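Local coordinates for protein (histonelike protein HU) (Thermotoga maritima, PDB 1B8Z) that binds and wraps DNA as a histone-like protein, stabilizing it against denaturation under extreme environmental conditions, at residues D20-L23 with I24-I28. Numbering follows the deposited sequence.
Sequences DVKL and ILDTI
An i to i+4 salt bridge, K22 to D26, and a threonine turned back onto its own helix, T27 to L23, mark this part of helix 18-37. The helix belongs to the helical body of the HU dimer. K22 NZ forms the salt bridge to D26 OD2 at 2.7 Å, and OD2 receives it on its syn lone pair, the side of OD1. The lysine chain starts with CG anti to the backbone N (chi1 -176°) and bends only at its last torsion (chi4 35°), which turns NZ toward D26 OD2. K22 CG also runs close to the same oxygen, 3.7 Å from D26 OD2. D26 OD1 has a second cation, K3 of helix 3-14, so the carboxylate links two lysines and ties the two helices together. An alanine at D26 would probably leave both K22 and K3 without their acidic mate and free the lysine ends to turn. The backbone bonds are regular: I24 N to D20 O is 2.9 Å, and L25 N to V21 O is 2.8 Å. V21 and L25 pack on helix 3-14, V21 against V10 and L25 against I7. I24 meets I24 of the second subunit, and L25 meets I28 of that subunit, so this side of the helix is part of the dimer interface. L23 and T27 lie side by side. L23 CD1 passes 3.9 Å from T27 OG1. L23 O accepts two bonds from opposite faces of its carbonyl plane: T27 N at 2.9 Å, and the hydroxyl T27 OG1 at 2.7 Å, which sits 38° out of that plane.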
loop_
_atom_site.group_PDB
_atom_site.type_symbol
_atom_site.label_atom_id
_atom_site.label_comp_id
_atom_site.label_asym_id
_atom_site.label_seq_id
_atom_site.Cartn_x
_atom_site.Cartn_y
_atom_site.Cartn_z
ATOM N N ASP B 20 7.949 -5.848 -12.592
ATOM C CA ASP B 20 7.009 -4.745 -12.779
ATOM C C ASP B 20 6.222 -4.508 -11.488
ATOM O O ASP B 20 5.975 -3.356 -11.139
ATOM C CB ASP B 20 6.046 -5.046 -13.929
ATOM C CG ASP B 20 6.805 -5.064 -15.255
ATOM O OD1 ASP B 20 7.834 -4.379 -15.371
ATOM O OD2 ASP B 20 6.326 -5.750 -16.175
ATOM N N VAL B 21 5.872 -5.588 -10.797
ATOM C CA VAL B 21 5.178 -5.459 -9.511
ATOM C C VAL B 21 6.094 -4.734 -8.530
ATOM O O VAL B 21 5.629 -3.832 -7.832
ATOM C CB VAL B 21 4.749 -6.821 -8.953
ATOM C CG1 VAL B 21 4.209 -6.660 -7.544
ATOM C CG2 VAL B 21 3.696 -7.434 -9.883
ATOM N N LYS B 22 7.382 -5.131 -8.486
ATOM C CA LYS B 22 8.285 -4.430 -7.558
ATOM C C LYS B 22 8.429 -2.958 -7.889
ATOM O O LYS B 22 8.371 -2.105 -6.970
ATOM C CB LYS B 22 9.668 -5.108 -7.593
ATOM C CG LYS B 22 10.596 -4.446 -6.568
ATOM C CD LYS B 22 11.644 -5.442 -6.098
ATOM C CE LYS B 22 12.874 -4.737 -5.558
ATOM N NZ LYS B 22 12.593 -3.473 -4.839
ATOM N N LEU B 23 8.527 -2.580 -9.155
ATOM C CA LEU B 23 8.625 -1.176 -9.543
ATOM C C LEU B 23 7.374 -0.387 -9.122
ATOM O O LEU B 23 7.488 0.646 -8.461
ATOM C CB LEU B 23 8.868 -1.043 -11.048
ATOM C CG LEU B 23 8.693 0.371 -11.604
ATOM C CD1 LEU B 23 9.806 1.291 -11.138
ATOM C CD2 LEU B 23 8.587 0.370 -13.126
ATOM N N ILE B 24 6.226 -1.033 -9.392
ATOM C CA ILE B 24 4.988 -0.283 -9.043
ATOM C C ILE B 24 4.784 -0.239 -7.546
ATOM O O ILE B 24 4.463 0.836 -6.993
ATOM C CB ILE B 24 3.796 -0.848 -9.817
ATOM C CG1 ILE B 24 3.953 -0.437 -11.292
ATOM C CG2 ILE B 24 2.498 -0.282 -9.260
ATOM C CD1 ILE B 24 3.096 -1.208 -12.255
ATOM N N LEU B 25 5.075 -1.317 -6.809
ATOM C CA LEU B 25 4.949 -1.273 -5.357
ATOM C C LEU B 25 5.887 -0.248 -4.750
ATOM O O LEU B 25 5.478 0.573 -3.932
ATOM C CB LEU B 25 5.261 -2.668 -4.789
ATOM C CG LEU B 25 5.327 -2.741 -3.271
ATOM C CD1 LEU B 25 4.024 -2.375 -2.593
ATOM C CD2 LEU B 25 5.792 -4.125 -2.799
ATOM N N ASP B 26 7.160 -0.261 -5.209
ATOM C CA ASP B 26 8.106 0.722 -4.638
ATOM C C ASP B 26 7.649 2.152 -4.975
ATOM O O ASP B 26 7.818 3.013 -4.079
ATOM C CB ASP B 26 9.488 0.456 -5.216
ATOM C CG ASP B 26 10.187 -0.722 -4.555
ATOM O OD1 ASP B 26 9.738 -1.200 -3.505
ATOM O OD2 ASP B 26 11.236 -1.124 -5.110
ATOM N N THR B 27 7.123 2.367 -6.155
ATOM C CA THR B 27 6.675 3.728 -6.526
ATOM C C THR B 27 5.450 4.144 -5.719
ATOM O O THR B 27 5.364 5.297 -5.274
ATOM C CB THR B 27 6.419 3.776 -8.024
ATOM O OG1 THR B 27 7.629 3.361 -8.704
ATOM C CG2 THR B 27 6.125 5.213 -8.448
ATOM N N ILE B 28 4.530 3.205 -5.458
ATOM C CA ILE B 28 3.428 3.492 -4.557
ATOM C C ILE B 28 3.954 3.877 -3.175
ATOM O O ILE B 28 3.528 4.888 -2.607
ATOM C CB ILE B 28 2.491 2.257 -4.421
ATOM C CG1 ILE B 28 1.749 2.057 -5.736
ATOM C CG2 ILE B 28 1.517 2.473 -3.251
ATOM C CD1 ILE B 28 1.170 0.634 -5.805
#